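Local coordinates for protein ribokinase (Thermotoga maritima, PDB 1VM7) that probably phosphorylates D-ribose at its O-5 hydroxyl, using ATP and magnesium, to give D-ribose 5-phosphate, at residues 177-180 against 181-184; 276-279 against 280-284; 264-267 against 268-271. All blocks are in the same frame, centred on the assembly; numbering follows the deposited sequence.

Interaction 1: residues 177-180 against 181-184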
ATOM      1  N   ASN A 177      26.770 -11.581  -7.121  1.00 37.46           N
ATOM      2  CA  ASN A 177      28.190 -11.939  -6.965  1.00 37.49           C
ATOM      3  C   ASN A 177      28.628 -12.779  -8.161  1.00 37.16           C
ATOM      4  O   ASN A 177      27.861 -13.608  -8.681  1.00 36.91           O
ATOM      5  CB  ASN A 177      28.433 -12.708  -5.637  1.00 38.29           C
ATOM      6  CG  ASN A 177      29.869 -13.301  -5.504  1.00 39.46           C
ATOM      7  OD1 ASN A 177      30.041 -14.515  -5.386  1.00 43.04           O
ATOM      8  ND2 ASN A 177      30.883 -12.443  -5.513  1.00 44.01           N
ATOM      9  N   GLU A 178      29.868 -12.545  -8.582  1.00 36.37           N
ATOM     10  CA  GLU A 178      30.480 -13.186  -9.740  1.00 36.47           C
ATOM     11  C   GLU A 178      30.424 -14.710  -9.723  1.00 35.61           C
ATOM     12  O   GLU A 178      30.492 -15.370 -10.765  1.00 35.27           O
ATOM     13  CB  GLU A 178      31.962 -12.776  -9.801  1.00 36.45           C
ATOM     14  CG  GLU A 178      32.680 -13.173 -11.074  1.00 37.66           C
ATOM     15  CD  GLU A 178      33.979 -12.425 -11.238  1.00 38.32           C
ATOM     16  OE1 GLU A 178      34.815 -12.501 -10.317  1.00 41.51           O
ATOM     17  OE2 GLU A 178      34.163 -11.739 -12.264  1.00 41.76           O
ATOM     18  N   GLU A 179      30.330 -15.277  -8.528  1.00 34.88           N
ATOM     19  CA  GLU A 179      30.458 -16.715  -8.368  1.00 34.76           C
ATOM     20  C   GLU A 179      29.363 -17.472  -9.111  1.00 33.85           C
ATOM     21  O   GLU A 179      29.577 -18.615  -9.521  1.00 33.80           O
ATOM     22  CB  GLU A 179      30.461 -17.099  -6.881  1.00 35.04           C
ATOM     23  CG  GLU A 179      30.822 -18.553  -6.586  1.00 36.16           C
ATOM     24  CD  GLU A 179      30.515 -18.978  -5.138  1.00 36.95           C
ATOM     25  OE1 GLU A 179      30.343 -18.101  -4.246  1.00 39.83           O
ATOM     26  OE2 GLU A 179      30.449 -20.205  -4.893  1.00 37.24           O
ATOM     27  N   ILE A 180      28.194 -16.839  -9.289  1.00 32.73           N
ATOM     28  CA  ILE A 180      27.038 -17.527  -9.837  1.00 31.76           C
ATOM     29  C   ILE A 180      27.216 -17.921 -11.301  1.00 31.17           C
ATOM     30  O   ILE A 180      26.699 -18.953 -11.732  1.00 30.66           O
ATOM     31  CB  ILE A 180      25.719 -16.684  -9.659  1.00 31.99           C
ATOM     32  CG1 ILE A 180      24.488 -17.557  -9.864  1.00 32.25           C
ATOM     33  CG2 ILE A 180      25.689 -15.460 -10.597  1.00 32.00           C
ATOM     34  CD1 ILE A 180      23.300 -17.020  -9.198  1.00 32.33           C
ATOM     35  N   PHE A 181      27.975 -17.131 -12.045  1.00 30.98           N
ATOM     36  CA  PHE A 181      27.976 -17.201 -13.511  1.00 31.16           C
ATOM     37  C   PHE A 181      28.458 -18.538 -14.069  1.00 31.31           C
ATOM     38  O   PHE A 181      27.900 -19.040 -15.034  1.00 31.55           O
ATOM     39  CB  PHE A 181      28.790 -16.028 -14.076  1.00 30.90           C
ATOM     40  CG  PHE A 181      28.207 -14.682 -13.741  1.00 30.41           C
ATOM     41  CD1 PHE A 181      26.964 -14.314 -14.237  1.00 32.01           C
ATOM     42  CD2 PHE A 181      28.871 -13.795 -12.910  1.00 31.08           C
ATOM     43  CE1 PHE A 181      26.403 -13.084 -13.933  1.00 31.07           C
ATOM     44  CE2 PHE A 181      28.317 -12.564 -12.608  1.00 31.89           C
ATOM     45  CZ  PHE A 181      27.063 -12.215 -13.124  1.00 30.89           C
ATOM     46  N   GLN A 182      29.488 -19.103 -13.447  1.00 31.54           N
ATOM     47  CA  GLN A 182      30.079 -20.376 -13.884  1.00 32.25           C
ATOM     48  C   GLN A 182      29.087 -21.548 -13.777  1.00 32.57           C
ATOM     49  O   GLN A 182      29.238 -22.562 -14.465  1.00 32.47           O
ATOM     50  CB  GLN A 182      31.336 -20.702 -13.055  1.00 32.15           C
ATOM     51  CG  GLN A 182      30.984 -21.051 -11.612  1.00 33.03           C
ATOM     52  CD  GLN A 182      32.134 -20.947 -10.663  1.00 32.65           C
ATOM     53  OE1 GLN A 182      33.091 -21.696 -10.775  1.00 32.96           O
ATOM     54  NE2 GLN A 182      32.033 -20.037  -9.690  1.00 32.94           N
ATOM     55  N   TYR A 183      28.079 -21.392 -12.918  1.00 32.56           N
ATOM     56  CA  TYR A 183      27.034 -22.398 -12.724  1.00 32.71           C
ATOM     57  C   TYR A 183      25.835 -22.258 -13.662  1.00 32.60           C
ATOM     58  O   TYR A 183      24.944 -23.106 -13.642  1.00 33.23           O
ATOM     59  CB  TYR A 183      26.556 -22.380 -11.272  1.00 32.29           C
ATOM     60  CG  TYR A 183      27.676 -22.653 -10.306  1.00 32.64           C
ATOM     61  CD1 TYR A 183      28.335 -23.889 -10.313  1.00 33.13           C
ATOM     62  CD2 TYR A 183      28.098 -21.690  -9.410  1.00 31.80           C
ATOM     63  CE1 TYR A 183      29.387 -24.153  -9.438  1.00 32.14           C
ATOM     64  CE2 TYR A 183      29.140 -21.940  -8.541  1.00 31.86           C
ATOM     65  CZ  TYR A 183      29.775 -23.183  -8.546  1.00 32.50           C
ATOM     66  OH  TYR A 183      30.832 -23.425  -7.685  1.00 32.87           O
ATOM     67  N   LEU A 184      25.833 -21.230 -14.508  1.00 32.43           N
ATOM     68  CA  LEU A 184      24.684 -20.930 -15.356  1.00 32.11           C
ATOM     69  C   LEU A 184      24.730 -21.623 -16.699  1.00 31.81           C
ATOM     70  O   LEU A 184      25.759 -21.640 -17.364  1.00 31.75           O
ATOM     71  CB  LEU A 184      24.627 -19.437 -15.652  1.00 32.10           C
ATOM     72  CG  LEU A 184      24.532 -18.491 -14.464  1.00 32.61           C
ATOM     73  CD1 LEU A 184      24.172 -17.140 -14.992  1.00 31.67           C
ATOM     74  CD2 LEU A 184      23.530 -18.994 -13.387  1.00 32.20           C
TER
HETATM   75  O   HOH W   1      31.303 -17.796 -11.982  1.00 40.23           O
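Ile-180 turns its CG1 anti to the backbone N (chi1 -164°), which leaves CG2 wedged between that N and the carbonyl carbon, over the ring of Phe-181. The ring leans back beside its own backbone N, and CG2 meets its face almost squarely, 4.0 Å from the centroid and 8° off the normal, a CH-pi contact between neighbours in sequence. The CG1 branch goes forward instead, to within 3.9 Å of Leu-184 CD2. All this occurs in a run of turns, helical in torsion from 178 to 183, in the loop between strands 165-168 and 186-187 of the large sheet of the ribokinase fold. Tyr-183 N donates to Ile-180 O at 3.0 Å, from above the carbonyl plane. Where a helix would join Gln-182 N directly to Glu-178 O, a water intervenes, giving a hydrogen bond to Glu-178 O and accepting one from Gln-182 N at 2.7 Å. Gln-182 places CG above the centre of the Tyr-183 ring, and the chain then runs extended so that NE2 reaches Glu-179 O at 2.8 Å, nearly straight (170°), on a lone pair of that oxygen, which itself lies in the glutamine amide plane. Beyond the two segments, Phe-181 meets Phe-201 edge-to-face.

Interaction 2: residues 276-279 against 280-284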
ATOM      1  N   GLU A 276      14.971 -22.834 -31.275  1.00 34.64           N
ATOM      2  CA  GLU A 276      13.518 -23.050 -31.285  1.00 34.66           C
ATOM      3  C   GLU A 276      12.880 -22.460 -30.036  1.00 34.04           C
ATOM      4  O   GLU A 276      11.841 -21.804 -30.116  1.00 34.08           O
ATOM      5  CB  GLU A 276      13.182 -24.543 -31.354  1.00 34.51           C
ATOM      6  CG  GLU A 276      13.573 -25.203 -32.665  1.00 35.46           C
ATOM      7  CD  GLU A 276      13.373 -26.703 -32.654  1.00 36.03           C
ATOM      8  OE1 GLU A 276      13.325 -27.306 -31.561  1.00 38.09           O
ATOM      9  OE2 GLU A 276      13.260 -27.284 -33.754  1.00 39.04           O
ATOM     10  N   ALA A 277      13.502 -22.700 -28.883  1.00 33.50           N
ATOM     11  CA  ALA A 277      12.966 -22.205 -27.617  1.00 33.33           C
ATOM     12  C   ALA A 277      12.937 -20.690 -27.562  1.00 32.99           C
ATOM     13  O   ALA A 277      12.004 -20.127 -26.990  1.00 32.83           O
ATOM     14  CB  ALA A 277      13.739 -22.754 -26.427  1.00 33.26           C
ATOM     15  N   VAL A 278      13.967 -20.035 -28.120  1.00 32.64           N
ATOM     16  CA  VAL A 278      13.979 -18.559 -28.225  1.00 32.23           C
ATOM     17  C   VAL A 278      12.815 -18.085 -29.079  1.00 31.82           C
ATOM     18  O   VAL A 278      12.131 -17.131 -28.733  1.00 31.31           O
ATOM     19  CB  VAL A 278      15.275 -17.939 -28.851  1.00 32.08           C
ATOM     20  CG1 VAL A 278      15.046 -16.459 -29.234  1.00 31.21           C
ATOM     21  CG2 VAL A 278      16.451 -18.007 -27.898  1.00 32.02           C
ATOM     22  N   ILE A 279      12.596 -18.737 -30.212  1.00 32.05           N
ATOM     23  CA  ILE A 279      11.492 -18.333 -31.073  1.00 32.19           C
ATOM     24  C   ILE A 279      10.176 -18.429 -30.294  1.00 32.30           C
ATOM     25  O   ILE A 279       9.347 -17.515 -30.310  1.00 31.92           O
ATOM     26  CB  ILE A 279      11.356 -19.211 -32.316  1.00 32.37           C
ATOM     27  CG1 ILE A 279      12.634 -19.175 -33.153  1.00 32.73           C
ATOM     28  CG2 ILE A 279      10.126 -18.771 -33.121  1.00 31.97           C
ATOM     29  CD1 ILE A 279      12.675 -18.091 -34.198  1.00 34.42           C
ATOM     30  N   PHE A 280      10.007 -19.559 -29.613  1.00 32.47           N
ATOM     31  CA  PHE A 280       8.786 -19.843 -28.903  1.00 32.31           C
ATOM     32  C   PHE A 280       8.524 -18.812 -27.818  1.00 32.12           C
ATOM     33  O   PHE A 280       7.426 -18.288 -27.720  1.00 31.01           O
ATOM     34  CB  PHE A 280       8.830 -21.249 -28.312  1.00 32.37           C
ATOM     35  CG  PHE A 280       7.565 -21.636 -27.592  1.00 32.79           C
ATOM     36  CD1 PHE A 280       6.468 -22.110 -28.298  1.00 32.59           C
ATOM     37  CD2 PHE A 280       7.472 -21.519 -26.219  1.00 31.90           C
ATOM     38  CE1 PHE A 280       5.288 -22.466 -27.653  1.00 33.16           C
ATOM     39  CE2 PHE A 280       6.301 -21.886 -25.561  1.00 34.00           C
ATOM     40  CZ  PHE A 280       5.201 -22.353 -26.287  1.00 32.28           C
ATOM     41  N   GLY A 281       9.559 -18.514 -27.028  1.00 32.35           N
ATOM     42  CA  GLY A 281       9.484 -17.503 -25.997  1.00 32.17           C
ATOM     43  C   GLY A 281       9.258 -16.109 -26.538  1.00 31.90           C
ATOM     44  O   GLY A 281       8.568 -15.291 -25.934  1.00 31.74           O
ATOM     45  N   THR A 282       9.893 -15.826 -27.660  1.00 32.12           N
ATOM     46  CA  THR A 282       9.697 -14.561 -28.366  1.00 32.05           C
ATOM     47  C   THR A 282       8.214 -14.381 -28.728  1.00 30.93           C
ATOM     48  O   THR A 282       7.656 -13.305 -28.591  1.00 30.49           O
ATOM     49  CB  THR A 282      10.597 -14.515 -29.621  1.00 31.81           C
ATOM     50  OG1 THR A 282      11.935 -14.180 -29.219  1.00 34.09           O
ATOM     51  CG2 THR A 282      10.111 -13.496 -30.609  1.00 32.73           C
ATOM     52  N   ALA A 283       7.589 -15.447 -29.201  1.00 30.44           N
ATOM     53  CA  ALA A 283       6.197 -15.390 -29.597  1.00 30.14           C
ATOM     54  C   ALA A 283       5.289 -15.107 -28.413  1.00 30.05           C
ATOM     55  O   ALA A 283       4.366 -14.302 -28.497  1.00 29.44           O
ATOM     56  CB  ALA A 283       5.798 -16.707 -30.245  1.00 30.51           C
ATOM     57  N   ALA A 284       5.562 -15.791 -27.309  1.00 30.26           N
ATOM     58  CA  ALA A 284       4.818 -15.646 -26.063  1.00 30.46           C
ATOM     59  C   ALA A 284       4.958 -14.256 -25.452  1.00 30.91           C
ATOM     60  O   ALA A 284       3.954 -13.659 -25.042  1.00 30.47           O
ATOM     61  CB  ALA A 284       5.288 -16.697 -25.059  1.00 30.85           C
TER
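Val-278 and Thr-282 meet in the middle of helix 274-288, where the threonine gives two hydrogen bonds to a single carbonyl oxygen one turn back. Among the backbone bonds, Thr-282 N reaches Val-278 O at 2.8 Å, and the turns on either side follow the same alpha-helical i+4 to i pattern: Phe-280 N to Glu-276 O, Gly-281 N to Ala-277 O, and Ala-283 N to Ile-279 O, each 2.9 Å long.

The side-chain hydrogen bond comes from Thr-282 OG1, which donates to Val-278 O at 3.0 Å. With chi1 at -79°, OG1 stands anti to the carbonyl carbon and points back down the helix. It arrives from above the carbonyl plane, 40° out of it, on the face opposite to that used by Thr-282 N. Exchanging Thr-282 for a valine would probably leave Val-278 O with the backbone N-H as its one donor from this residue and set an apolar methyl against it.

Van der Waals contacts between the side chains are few. Val-278 CG1 passes 3.9 Å from Thr-282 OG1, the two side chains crossing at a slant, and Phe-280 CB rests against Glu-276 O and Ala-277 O. The Phe-280 ring, with CG anti to the backbone N (chi1 -178°), swings off the helix to pack on Ile-64 of helix 53-65 and Val-304 of helix 301-309, while Thr-282 and Ala-283 touch Phe-246. Gly-231, predicted to bind ATP, lies near Thr-282. Thr-282 is a buried residue, and donating a hydrogen bond to the helix's own backbone satisfies its hydroxyl as a donor without a partner from another part of the fold.

Interaction 3: residues 264-267 against 268-271; sequences FAVA and LSEG
Val-266 O is approached by two donors at the end of helix 256-269: Glu-270 N, just beyond the last turn and hydrogen-bonded at 3.1 Å, and Ser-269 OG, within that turn and modelled at 2.3 Å, a separation so short that its exact value is doubtful. The serine hydroxyl lies between its backbone N and carbonyl carbon (chi1 73°), the rotation that turns it back onto this oxygen. A Schellman motif ends the helix here. Gly-271, with a positive phi of 85°, is its C-prime residue; Gly-271 N bonds to Leu-268 O at 2.9 Å, and Lys-272 N turns back to Ala-267 O. Before this point the helical pattern is regular, with Leu-268 N on Phe-264 O and Ser-269 N on Ala-265 O, the latter at 2.9 Å.

The apolar face is carried by Phe-264 and Leu-268. Leu-268 CG sits above one face of the phenyl ring, displaced toward its rim, and CD1 comes to 3.6 Å from Phe-264 CE2. Tyr-186 meets the same ring edge-to-face, so the pair is part of the packing between this helix and the large sheet. At the end of the helix Glu-270 runs alongside Val-266, both side chains pointing the same way. The Glu-270 carboxylate forms a salt bridge through OE1 to Arg-301, while its OE2 lies 3.4 Å from Val-266 CG1.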
ATOM      1  N   PHE A 264      10.374 -19.753 -22.819  1.00 31.76           N
ATOM      2  CA  PHE A 264      11.657 -20.340 -23.211  1.00 31.60           C
ATOM      3  C   PHE A 264      11.893 -21.684 -22.519  1.00 31.79           C
ATOM      4  O   PHE A 264      12.250 -22.658 -23.158  1.00 31.86           O
ATOM      5  CB  PHE A 264      12.788 -19.371 -22.873  1.00 31.30           C
ATOM      6  CG  PHE A 264      14.132 -19.872 -23.247  1.00 30.39           C
ATOM      7  CD1 PHE A 264      14.527 -19.882 -24.573  1.00 31.98           C
ATOM      8  CD2 PHE A 264      14.998 -20.360 -22.294  1.00 31.10           C
ATOM      9  CE1 PHE A 264      15.755 -20.358 -24.934  1.00 31.43           C
ATOM     10  CE2 PHE A 264      16.259 -20.814 -22.657  1.00 30.95           C
ATOM     11  CZ  PHE A 264      16.615 -20.831 -23.969  1.00 31.10           C
ATOM     12  N   ALA A 265      11.666 -21.715 -21.210  1.00 32.03           N
ATOM     13  CA  ALA A 265      11.900 -22.897 -20.396  1.00 31.78           C
ATOM     14  C   ALA A 265      10.931 -24.043 -20.740  1.00 31.69           C
ATOM     15  O   ALA A 265      11.340 -25.193 -20.773  1.00 31.05           O
ATOM     16  CB  ALA A 265      11.806 -22.512 -18.942  1.00 31.57           C
ATOM     17  N   VAL A 266       9.658 -23.705 -20.974  1.00 32.23           N
ATOM     18  CA  VAL A 266       8.639 -24.659 -21.460  1.00 32.20           C
ATOM     19  C   VAL A 266       9.077 -25.349 -22.730  1.00 32.12           C
ATOM     20  O   VAL A 266       8.929 -26.557 -22.857  1.00 31.83           O
ATOM     21  CB  VAL A 266       7.255 -23.951 -21.717  1.00 32.60           C
ATOM     22  CG1 VAL A 266       6.294 -24.833 -22.541  1.00 32.67           C
ATOM     23  CG2 VAL A 266       6.591 -23.583 -20.396  1.00 32.37           C
ATOM     24  N   ALA A 267       9.609 -24.570 -23.669  1.00 32.12           N
ATOM     25  CA  ALA A 267      10.128 -25.095 -24.918  1.00 31.98           C
ATOM     26  C   ALA A 267      11.278 -26.097 -24.707  1.00 32.25           C
ATOM     27  O   ALA A 267      11.227 -27.230 -25.189  1.00 31.73           O
ATOM     28  CB  ALA A 267      10.554 -23.966 -25.778  1.00 32.08           C
ATOM     29  N   LEU A 268      12.286 -25.704 -23.943  1.00 32.43           N
ATOM     30  CA  LEU A 268      13.346 -26.633 -23.587  1.00 32.78           C
ATOM     31  C   LEU A 268      12.771 -27.916 -22.969  1.00 33.17           C
ATOM     32  O   LEU A 268      13.202 -29.006 -23.312  1.00 32.81           O
ATOM     33  CB  LEU A 268      14.325 -25.986 -22.607  1.00 32.55           C
ATOM     34  CG  LEU A 268      15.107 -24.729 -23.052  1.00 33.01           C
ATOM     35  CD1 LEU A 268      16.099 -24.297 -21.981  1.00 32.28           C
ATOM     36  CD2 LEU A 268      15.831 -24.973 -24.375  1.00 34.29           C
ATOM     37  N   SER A 269      11.806 -27.762 -22.056  1.00 33.60           N
ATOM     38  CA  SER A 269      11.204 -28.895 -21.372  1.00 34.01           C
ATOM     39  C   SER A 269      10.602 -29.859 -22.367  1.00 34.10           C
ATOM     40  O   SER A 269      10.659 -31.052 -22.154  1.00 35.55           O
ATOM     41  CB  SER A 269      10.143 -28.431 -20.369  1.00 34.19           C
ATOM     42  OG  SER A 269       8.957 -27.979 -21.009  1.00 33.80           O
ATOM     43  N   GLU A 270      10.051 -29.339 -23.457  1.00 33.91           N
ATOM     44  CA  GLU A 270       9.454 -30.152 -24.512  1.00 34.05           C
ATOM     45  C   GLU A 270      10.446 -30.635 -25.573  1.00 34.09           C
ATOM     46  O   GLU A 270      10.037 -31.187 -26.598  1.00 34.25           O
ATOM     47  CB  GLU A 270       8.330 -29.365 -25.177  1.00 33.85           C
ATOM     48  CG  GLU A 270       7.183 -29.090 -24.236  1.00 34.57           C
ATOM     49  CD  GLU A 270       6.208 -28.077 -24.774  1.00 35.15           C
ATOM     50  OE1 GLU A 270       6.327 -27.680 -25.951  1.00 38.24           O
ATOM     51  OE2 GLU A 270       5.315 -27.677 -24.019  1.00 33.70           O
ATOM     52  N   GLY A 271      11.737 -30.440 -25.325  1.00 34.17           N
ATOM     53  CA  GLY A 271      12.786 -30.989 -26.169  1.00 34.51           C
ATOM     54  C   GLY A 271      13.115 -30.119 -27.362  1.00 34.91           C
ATOM     55  O   GLY A 271      13.756 -30.575 -28.302  1.00 34.96           O
TER

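Overall arrangement
Interactions 2 and 3 belong to consecutive helices, 274-288 and 256-269, and touch each other: Ala-277 CB of interaction 2 packs 3.5 Å from both Ala-267 CB and Phe-264 CE1 of interaction 3. Both are largely buried, and in both a side-chain hydroxyl turns back on the helix's own carbonyl, though the serine's distance in interaction 3 is doubtfully short. They differ in place: interaction 2 lies within a helix that continues on both sides, whereas interaction 3 includes a C-terminal end, with a Schellman motif and a charged residue. Interaction 1 stands apart, its nearest atoms about 10 Å from interaction 3. It is partly buried, in irregular turns, where i+3 to i backbone bonds, a water and a glutamine amide replace regular helical bonding.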